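Long-range contact in regulator of nonsense transcripts 2 (Homo sapiens, PDB 2WJV), which takes part in nonsense-mediated mRNA decay, its C-terminal region probably binding the helicase UPF1: residues D66-M72 / K83-M89. Sequence-based numbering, arbitrary orientation.
Sequences DTMPFVM and KILNVPM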
loop_
_atom_site.group_PDB
_atom_site.type_symbol
_atom_site.label_atom_id
_atom_site.label_comp_id
_atom_site.label_asym_id
_atom_site.label_seq_id
_atom_site.Cartn_x
_atom_site.Cartn_y
_atom_site.Cartn_z
ATOM N N ASP C 66 8.725 -39.813 -13.462
ATOM C CA ASP C 66 8.360 -40.846 -14.426
ATOM C C ASP C 66 7.413 -41.854 -13.774
ATOM O O ASP C 66 7.546 -42.173 -12.587
ATOM C CB ASP C 66 9.605 -41.546 -14.983
ATOM C CG ASP C 66 9.393 -42.080 -16.396
ATOM O OD1 ASP C 66 8.266 -42.534 -16.705
ATOM O OD2 ASP C 66 10.355 -42.040 -17.200
ATOM N N THR C 67 6.472 -42.359 -14.568
ATOM C CA THR C 67 5.268 -43.009 -14.048
ATOM C C THR C 67 4.907 -44.279 -14.796
ATOM O O THR C 67 5.537 -44.630 -15.784
ATOM C CB THR C 67 4.075 -42.026 -14.120
ATOM O OG1 THR C 67 3.764 -41.556 -12.805
ATOM C CG2 THR C 67 2.837 -42.683 -14.732
ATOM N N MET C 68 3.887 -44.967 -14.297
ATOM C CA MET C 68 3.328 -46.130 -14.961
ATOM C C MET C 68 1.805 -46.137 -14.806
ATOM O O MET C 68 1.297 -45.988 -13.691
ATOM C CB MET C 68 3.924 -47.390 -14.338
ATOM C CG MET C 68 3.435 -48.700 -14.902
ATOM S SD MET C 68 4.122 -50.052 -13.943
ATOM C CE MET C 68 4.124 -51.364 -15.180
ATOM N N PRO C 69 1.070 -46.320 -15.922
ATOM C CA PRO C 69 -0.388 -46.402 -15.858
ATOM C C PRO C 69 -0.926 -47.748 -15.337
ATOM O O PRO C 69 -0.467 -48.810 -15.759
ATOM C CB PRO C 69 -0.804 -46.184 -17.316
ATOM C CG PRO C 69 0.317 -46.718 -18.098
ATOM C CD PRO C 69 1.552 -46.381 -17.313
ATOM N N PHE C 70 -1.892 -47.669 -14.418
ATOM C CA PHE C 70 -2.681 -48.818 -13.963
ATOM C C PHE C 70 -4.165 -48.490 -14.119
ATOM O O PHE C 70 -4.549 -47.321 -14.083
ATOM C CB PHE C 70 -2.392 -49.129 -12.486
ATOM C CG PHE C 70 -1.237 -50.081 -12.264
ATOM C CD1 PHE C 70 0.070 -49.607 -12.170
ATOM C CD2 PHE C 70 -1.461 -51.444 -12.125
ATOM C CE1 PHE C 70 1.143 -50.480 -11.953
ATOM C CE2 PHE C 70 -0.393 -52.328 -11.908
ATOM C CZ PHE C 70 0.913 -51.838 -11.822
ATOM N N VAL C 71 -4.988 -49.521 -14.280
ATOM C CA VAL C 71 -6.443 -49.377 -14.338
ATOM C C VAL C 71 -7.039 -49.601 -12.955
ATOM O O VAL C 71 -6.552 -50.430 -12.196
ATOM C CB VAL C 71 -7.061 -50.397 -15.316
ATOM C CG1 VAL C 71 -8.582 -50.442 -15.184
ATOM C CG2 VAL C 71 -6.648 -50.066 -16.734
ATOM N N MET C 72 -8.099 -48.867 -12.635
ATOM C CA MET C 72 -8.775 -48.999 -11.344
ATOM C C MET C 72 -10.268 -49.264 -11.552
ATOM O O MET C 72 -10.907 -48.613 -12.382
ATOM C CB MET C 72 -8.583 -47.729 -10.504
ATOM C CG MET C 72 -8.885 -47.915 -9.016
ATOM S SD MET C 72 -9.349 -46.381 -8.166
ATOM C CE MET C 72 -10.543 -46.985 -6.951
ATOM N N LYS C 83 -11.120 -46.597 -14.373
ATOM C CA LYS C 83 -10.367 -45.341 -14.464
ATOM C C LYS C 83 -8.869 -45.584 -14.306
ATOM O O LYS C 83 -8.455 -46.567 -13.699
ATOM C CB LYS C 83 -10.874 -44.297 -13.454
ATOM C CG LYS C 83 -12.243 -43.719 -13.828
ATOM C CD LYS C 83 -12.329 -42.208 -13.690
ATOM C CE LYS C 83 -13.481 -41.641 -14.536
ATOM N NZ LYS C 83 -13.429 -40.148 -14.642
ATOM N N ILE C 84 -8.068 -44.684 -14.877
ATOM C CA ILE C 84 -6.627 -44.887 -14.981
ATOM C C ILE C 84 -5.847 -44.023 -13.989
ATOM O O ILE C 84 -6.051 -42.813 -13.899
ATOM C CB ILE C 84 -6.127 -44.630 -16.422
ATOM C CG1 ILE C 84 -6.637 -45.739 -17.346
ATOM C CG2 ILE C 84 -4.609 -44.580 -16.472
ATOM C CD1 ILE C 84 -6.007 -45.740 -18.719
ATOM N N LEU C 85 -4.961 -44.678 -13.244
ATOM C CA LEU C 85 -4.076 -44.020 -12.299
ATOM C C LEU C 85 -2.630 -44.128 -12.783
ATOM O O LEU C 85 -2.207 -45.177 -13.282
ATOM C CB LEU C 85 -4.176 -44.693 -10.932
ATOM C CG LEU C 85 -5.549 -44.848 -10.293
ATOM C CD1 LEU C 85 -5.395 -45.679 -9.022
ATOM C CD2 LEU C 85 -6.185 -43.497 -10.000
ATOM N N ASN C 86 -1.874 -43.051 -12.602
ATOM C CA ASN C 86 -0.448 -43.038 -12.896
ATOM C C ASN C 86 0.355 -43.399 -11.655
ATOM O O ASN C 86 0.502 -42.572 -10.750
ATOM C CB ASN C 86 -0.052 -41.656 -13.397
ATOM C CG ASN C 86 -0.734 -41.312 -14.684
ATOM O OD1 ASN C 86 -0.666 -42.064 -15.656
ATOM N ND2 ASN C 86 -1.425 -40.189 -14.697
ATOM N N VAL C 87 0.855 -44.636 -11.609
ATOM C CA VAL C 87 1.639 -45.123 -10.475
ATOM C C VAL C 87 3.102 -44.787 -10.732
ATOM O O VAL C 87 3.585 -45.014 -11.837
ATOM C CB VAL C 87 1.482 -46.644 -10.293
ATOM C CG1 VAL C 87 2.248 -47.115 -9.074
ATOM C CG2 VAL C 87 0.010 -47.026 -10.173
ATOM N N PRO C 88 3.813 -44.235 -9.725
ATOM C CA PRO C 88 5.189 -43.791 -9.971
ATOM C C PRO C 88 6.163 -44.948 -9.921
ATOM O O PRO C 88 5.818 -46.010 -9.393
ATOM C CB PRO C 88 5.462 -42.809 -8.825
ATOM C CG PRO C 88 4.472 -43.124 -7.762
ATOM C CD PRO C 88 3.446 -44.088 -8.307
ATOM N N MET C 89 7.365 -44.744 -10.465
ATOM C CA MET C 89 8.403 -45.794 -10.482
ATOM C C MET C 89 9.006 -45.997 -9.088
ATOM O O MET C 89 9.455 -47.100 -8.755
ATOM C CB MET C 89 9.496 -45.475 -11.512
ATOM C CG MET C 89 9.002 -45.320 -12.949
ATOM S SD MET C 89 8.212 -46.794 -13.637
ATOM C CE MET C 89 6.582 -46.677 -12.933
#
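Val87 pushes its CG2 methyl obliquely against the Phe70 ring, nearest at CD1, while CB of Val87 lies 3.8 Å from the same CD1. Phe70 reaches this knob because its CG stands beside the backbone N and opposite the carbonyl carbon (chi1 -89°), with the ring turned across the CA-CB-CG plane (chi2 87°). Further along the same face, CD1 of Leu85 rests obliquely alongside the CB-CG-SD run of Met72, 4.1 Å from CB of Met72. Phe70 also touches Leu93 of helix 92-96, so an alanine here would probably open a gap between the hairpin and that helix and leave the Val87 methyl without its mate. The two strands, 67-73 and 82-88, form an antiparallel beta hairpin whose short segments meet at 144°, strongly twisted. Paired backbone bonds join Phe70 with Leu85, Phe70 N to Leu85 O being nearly straight, and likewise Met68 with Val87 and Met72 with Lys83. On the opposite face CB of Pro69 meets CG2 of Ile84 at 4.2 Å, and CG2 of Val71 lies 4.4 Å from CG1 of Ile84. At the far end the side chains of Thr67 and Asn86 cross at about a right angle, with CG2 of Thr67 against CB of Asn86. Val71 and Met72 also pair in parallel with a strand of another protein's chain, extending the sheet across the interface, where Leu85 packs on an aromatic side chain of that partner.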